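Local coordinates for protein L-hydantoinase (PDB 1GKR) that hydrolyses the ring of hydantoin derivatives, preferring aryl to alkyl ones, as a homotetrameric dihydropyrimidinase-family enzyme with two zinc ions per subunit, at residues G384-L389 with M427-V432; P54-E59 with D388-D393. All coordinates share one frame; numbering follows the deposited sequence.

In the fold
From the N terminus, the chain first supplies 54-59, on the strand that continues to the zinc ligands H60 and H62. Contact 2 brings 388-393 back against it after 328 intervening residues, which hold much of the helix and strand of the catalytic TIM barrel. Contact 1 takes over at the end of that long loop, its first segment overlapping 388-393 at D388 and L389, and a further 37 residues, without helix, return the chain to 427-432. Apart from this overlap the two loops follow one another, neither enclosing nor crossing the other. Strand 389-393 is therefore paired with 418-428 and meets 51-62, joining late strands of the beta-sandwich domain to the approach to the barrel, the two contact centres about 10 Å apart.

Contact 1 (G384-L389 with M427-V432); sequences GSDADL and MVRGTV
With CG beside the backbone N and anti to the carbonyl carbon (chi1 -66°), D388 turns its carboxylate toward R429, whereas M427 has CG between its own N and carbonyl carbon (chi1 72°), where it meets L389. D388 OD1 accepts the backbone N-H of R429 at 2.6 Å, approached nearly end-on along the C-O bond. The adjoining N-H, that of G430, goes to the main chain: G430 N lies 3.1 Å from A387 O, and the bond is almost straight (173°). Consecutive amides of the turn are thus held by consecutive residues of 384-389. Further along, M427 N bonds to L389 O at 3.0 Å, while the return bond from L389 N to M427 O is weak. Beside this backbone pairing, the L389 and M427 side chains run side by side, pointing the same way, CD2 of L389 being 3.6 Å from CG of M427. R429 lays its CG alongside the carboxylate of D386, 3.8 Å from D386 CG, but its guanidinium is paired with D120, and K378 bridges the carboxylates of D386 and D388. An alanine at D388 would probably leave the R429 amide without its acceptor and K378 with one carboxylate fewer. The element donating these two N-H groups is a two-residue beta-hairpin, a type I' turn from V428 to T431 linking strands 418-428 and 431-435, with R429 and G430 at its tip.

Contact 2 (P54-E59 with D388-D393); sequences PGVVDE and DLLILD
L390 directs its side chain toward P54-E59, whereas the L389 side chain turns away, and P54 largely does so too, though its CB still brushes D388 O, so the apolar part of this contact is carried from one strand by a single leucine. With CG anti to the carbonyl carbon (chi1 -55°), the L390 isobutyl group comes over the P54-G55 backbone: L390 CG is 4.1 Å from G55 CA and equally 4.1 Å from P54 O. One methyl reaches further along, L390 CD1 lying 4.2 Å from V56 CG2 in a branch-to-branch apolar touch. G55, having no side chain, presents its main chain to this leucine and to the beta carbon of D388, which is 4.1 Å from G55 N.

The polar evidence is backbone alone. G55 N donates to D388 O at 2.8 Å, but the donor stands 54° out of the carbonyl plane and the N-H...O angle is 139°, so the bond is bent. The same oxygen also receives a CA-H...O contact from P54, with P54 CA 3.3 Å away. P54 and L389 form an antiparallel non-hydrogen-bonded pair, their CA atoms 4.5 Å apart and their side chains diverging.

The diverging groups find other neighbours: P54 rests on V361 of helix 357-372 and on L381, and L389 also touches L381. V56 packs on I87 of strand 87-92, while L390 touches T426 of strand 418-428. The contact thus lies where strand 51-62, bordered by strand 87-92 and helix 357-372, meets the antiparallel pair 389-393 and 418-428.

Contact 1 (G384-L389 with M427-V432)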
loop_
_atom_site.group_PDB
_atom_site.type_symbol
_atom_site.label_atom_id
_atom_site.label_comp_id
_atom_site.label_asym_id
_atom_site.label_seq_id
_atom_site.Cartn_x
_atom_site.Cartn_y
_atom_site.Cartn_z
ATOM N N GLY A 384 -15.958 -30.940 27.060
ATOM C CA GLY A 384 -16.239 -29.778 27.885
ATOM C C GLY A 384 -17.238 -28.779 27.307
ATOM O O GLY A 384 -17.809 -27.977 28.054
ATOM N N SER A 385 -17.444 -28.807 25.990
ATOM C CA SER A 385 -18.387 -27.895 25.331
ATOM C C SER A 385 -19.830 -28.356 25.510
ATOM O O SER A 385 -20.082 -29.531 25.804
ATOM C CB SER A 385 -18.133 -27.852 23.823
ATOM O OG SER A 385 -16.766 -27.719 23.518
ATOM N N ASP A 386 -20.780 -27.443 25.324
ATOM C CA ASP A 386 -22.182 -27.835 25.399
ATOM C C ASP A 386 -22.400 -28.730 24.179
ATOM O O ASP A 386 -21.878 -28.461 23.099
ATOM C CB ASP A 386 -23.115 -26.632 25.283
ATOM C CG ASP A 386 -23.101 -25.747 26.516
ATOM O OD1 ASP A 386 -22.519 -26.157 27.541
ATOM O OD2 ASP A 386 -23.690 -24.638 26.453
ATOM N N ALA A 387 -23.155 -29.801 24.346
ATOM C CA ALA A 387 -23.416 -30.697 23.230
ATOM C C ALA A 387 -24.429 -30.056 22.281
ATOM O O ALA A 387 -25.622 -30.361 22.340
ATOM C CB ALA A 387 -23.944 -32.045 23.746
ATOM N N ASP A 388 -23.963 -29.150 21.423
ATOM C CA ASP A 388 -24.852 -28.506 20.461
ATOM C C ASP A 388 -24.488 -28.979 19.050
ATOM O O ASP A 388 -23.514 -28.510 18.479
ATOM C CB ASP A 388 -24.729 -26.979 20.551
ATOM C CG ASP A 388 -25.240 -26.419 21.882
ATOM O OD1 ASP A 388 -25.682 -27.209 22.739
ATOM O OD2 ASP A 388 -25.199 -25.181 22.082
ATOM N N LEU A 389 -25.251 -29.920 18.496
ATOM C CA LEU A 389 -24.943 -30.408 17.161
ATOM C C LEU A 389 -26.094 -30.298 16.214
ATOM O O LEU A 389 -27.234 -30.043 16.586
ATOM C CB LEU A 389 -24.572 -31.892 17.105
ATOM C CG LEU A 389 -24.190 -32.909 18.169
ATOM C CD1 LEU A 389 -23.952 -32.274 19.503
ATOM C CD2 LEU A 389 -25.286 -33.914 18.235
ATOM N N MET A 427 -29.721 -30.295 18.229
ATOM C CA MET A 427 -29.808 -30.430 19.668
ATOM C C MET A 427 -28.947 -29.416 20.377
ATOM O O MET A 427 -27.881 -29.022 19.878
ATOM C CB MET A 427 -29.410 -31.840 20.131
ATOM C CG MET A 427 -27.932 -32.198 20.058
ATOM S SD MET A 427 -27.465 -33.552 21.227
ATOM C CE MET A 427 -28.194 -34.971 20.474
ATOM N N VAL A 428 -29.433 -28.956 21.526
ATOM C CA VAL A 428 -28.651 -28.028 22.317
ATOM C C VAL A 428 -28.537 -28.625 23.710
ATOM O O VAL A 428 -29.518 -29.142 24.259
ATOM C CB VAL A 428 -29.248 -26.578 22.337
ATOM C CG1 VAL A 428 -30.425 -26.502 21.426
ATOM C CG2 VAL A 428 -29.570 -26.142 23.755
ATOM N N ARG A 429 -27.318 -28.582 24.248
ATOM C CA ARG A 429 -27.009 -29.124 25.559
ATOM C C ARG A 429 -27.525 -30.554 25.751
ATOM O O ARG A 429 -28.134 -30.900 26.771
ATOM C CB ARG A 429 -27.528 -28.187 26.646
ATOM C CG ARG A 429 -26.649 -26.970 26.810
ATOM C CD ARG A 429 -27.220 -25.961 27.793
ATOM N NE ARG A 429 -28.427 -25.327 27.278
ATOM C CZ ARG A 429 -29.661 -25.673 27.623
ATOM N NH1 ARG A 429 -29.855 -26.650 28.493
ATOM N NH2 ARG A 429 -30.703 -25.049 27.088
ATOM N N GLY A 430 -27.273 -31.382 24.747
ATOM C CA GLY A 430 -27.672 -32.768 24.830
ATOM C C GLY A 430 -29.129 -33.127 24.605
ATOM O O GLY A 430 -29.475 -34.303 24.715
ATOM N N THR A 431 -30.005 -32.174 24.306
ATOM C CA THR A 431 -31.380 -32.598 24.087
ATOM C C THR A 431 -31.891 -32.181 22.704
ATOM O O THR A 431 -31.608 -31.080 22.221
ATOM C CB THR A 431 -32.320 -32.121 25.256
ATOM O OG1 THR A 431 -33.235 -31.135 24.780
ATOM C CG2 THR A 431 -31.507 -31.559 26.427
ATOM N N VAL A 432 -32.605 -33.084 22.039
ATOM C CA VAL A 432 -33.106 -32.791 20.702
ATOM C C VAL A 432 -34.202 -31.746 20.770
ATOM O O VAL A 432 -35.261 -31.996 21.344
ATOM C CB VAL A 432 -33.663 -34.051 20.022
ATOM C CG1 VAL A 432 -34.103 -33.723 18.595
ATOM C CG2 VAL A 432 -32.610 -35.130 20.007
#

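Contact 2 (P54-E59 with D388-D393)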
loop_
_atom_site.group_PDB
_atom_site.type_symbol
_atom_site.label_atom_id
_atom_site.label_comp_id
_atom_site.label_asym_id
_atom_site.label_seq_id
_atom_site.Cartn_x
_atom_site.Cartn_y
_atom_site.Cartn_z
ATOM N N PRO A 54 -21.117 -28.279 14.712
ATOM C CA PRO A 54 -21.579 -27.621 15.938
ATOM C C PRO A 54 -22.793 -26.765 15.610
ATOM O O PRO A 54 -22.986 -26.376 14.452
ATOM C CB PRO A 54 -20.379 -26.764 16.348
ATOM C CG PRO A 54 -19.219 -27.452 15.688
ATOM C CD PRO A 54 -19.771 -27.811 14.348
ATOM N N GLY A 55 -23.608 -26.484 16.620
ATOM C CA GLY A 55 -24.767 -25.657 16.385
ATOM C C GLY A 55 -24.297 -24.311 15.864
ATOM O O GLY A 55 -23.242 -23.815 16.262
ATOM N N VAL A 56 -25.063 -23.720 14.958
ATOM C CA VAL A 56 -24.696 -22.419 14.418
ATOM C C VAL A 56 -24.880 -21.340 15.479
ATOM O O VAL A 56 -25.861 -21.359 16.221
ATOM C CB VAL A 56 -25.566 -22.061 13.218
ATOM C CG1 VAL A 56 -25.388 -20.591 12.870
ATOM C CG2 VAL A 56 -25.188 -22.956 12.042
ATOM N N VAL A 57 -23.927 -20.418 15.560
ATOM C CA VAL A 57 -23.989 -19.319 16.510
ATOM C C VAL A 57 -24.213 -18.053 15.696
ATOM O O VAL A 57 -23.305 -17.587 15.013
ATOM C CB VAL A 57 -22.669 -19.182 17.317
ATOM C CG1 VAL A 57 -22.681 -17.903 18.136
ATOM C CG2 VAL A 57 -22.501 -20.383 18.240
ATOM N N ASP A 58 -25.425 -17.508 15.755
ATOM C CA ASP A 58 -25.743 -16.301 15.003
ATOM C C ASP A 58 -25.651 -15.064 15.900
ATOM O O ASP A 58 -26.450 -14.880 16.818
ATOM C CB ASP A 58 -27.134 -16.413 14.393
ATOM C CG ASP A 58 -27.357 -15.398 13.311
ATOM O OD1 ASP A 58 -26.828 -14.282 13.448
ATOM O OD2 ASP A 58 -28.058 -15.701 12.327
ATOM N N GLU A 59 -24.658 -14.226 15.617
ATOM C CA GLU A 59 -24.373 -13.007 16.376
ATOM C C GLU A 59 -25.221 -11.816 15.963
ATOM O O GLU A 59 -25.104 -10.738 16.552
ATOM C CB GLU A 59 -22.908 -12.606 16.170
ATOM C CG GLU A 59 -22.620 -12.248 14.714
ATOM C CD GLU A 59 -21.158 -11.948 14.427
ATOM O OE1 GLU A 59 -20.292 -12.390 15.212
ATOM O OE2 GLU A 59 -20.878 -11.284 13.401
ATOM N N ASP A 388 -23.963 -29.150 21.423
ATOM C CA ASP A 388 -24.852 -28.506 20.461
ATOM C C ASP A 388 -24.488 -28.979 19.050
ATOM O O ASP A 388 -23.514 -28.510 18.479
ATOM C CB ASP A 388 -24.729 -26.979 20.551
ATOM C CG ASP A 388 -25.240 -26.419 21.882
ATOM O OD1 ASP A 388 -25.682 -27.209 22.739
ATOM O OD2 ASP A 388 -25.199 -25.181 22.082
ATOM N N LEU A 389 -25.251 -29.920 18.496
ATOM C CA LEU A 389 -24.943 -30.408 17.161
ATOM C C LEU A 389 -26.094 -30.298 16.214
ATOM O O LEU A 389 -27.234 -30.043 16.586
ATOM C CB LEU A 389 -24.572 -31.892 17.105
ATOM C CG LEU A 389 -24.190 -32.909 18.169
ATOM C CD1 LEU A 389 -23.952 -32.274 19.503
ATOM C CD2 LEU A 389 -25.286 -33.914 18.235
ATOM N N LEU A 390 -25.754 -30.576 14.969
ATOM C CA LEU A 390 -26.689 -30.598 13.873
ATOM C C LEU A 390 -26.279 -31.818 13.053
ATOM O O LEU A 390 -25.092 -32.015 12.769
ATOM C CB LEU A 390 -26.552 -29.345 12.993
ATOM C CG LEU A 390 -26.660 -27.934 13.587
ATOM C CD1 LEU A 390 -26.705 -26.899 12.463
ATOM C CD2 LEU A 390 -27.915 -27.837 14.419
ATOM N N ILE A 391 -27.235 -32.675 12.723
ATOM C CA ILE A 391 -26.929 -33.792 11.854
ATOM C C ILE A 391 -27.400 -33.205 10.525
ATOM O O ILE A 391 -28.537 -32.759 10.408
ATOM C CB ILE A 391 -27.734 -35.048 12.208
ATOM C CG1 ILE A 391 -27.271 -35.588 13.562
ATOM C CG2 ILE A 391 -27.535 -36.105 11.131
ATOM C CD1 ILE A 391 -27.973 -36.852 14.011
ATOM N N LEU A 392 -26.516 -33.158 9.540
ATOM C CA LEU A 392 -26.861 -32.585 8.249
ATOM C C LEU A 392 -27.287 -33.603 7.213
ATOM O O LEU A 392 -27.057 -34.788 7.360
ATOM C CB LEU A 392 -25.669 -31.804 7.698
ATOM C CG LEU A 392 -25.544 -30.315 8.019
ATOM C CD1 LEU A 392 -25.810 -30.035 9.477
ATOM C CD2 LEU A 392 -24.152 -29.875 7.629
ATOM N N ASP A 393 -27.929 -33.120 6.164
ATOM C CA ASP A 393 -28.337 -33.966 5.064
ATOM C C ASP A 393 -28.104 -33.093 3.841
ATOM O O ASP A 393 -28.891 -32.180 3.567
ATOM C CB ASP A 393 -29.811 -34.336 5.168
ATOM C CG ASP A 393 -30.210 -35.410 4.172
ATOM O OD1 ASP A 393 -29.813 -35.322 2.990
ATOM O OD2 ASP A 393 -30.930 -36.345 4.572
#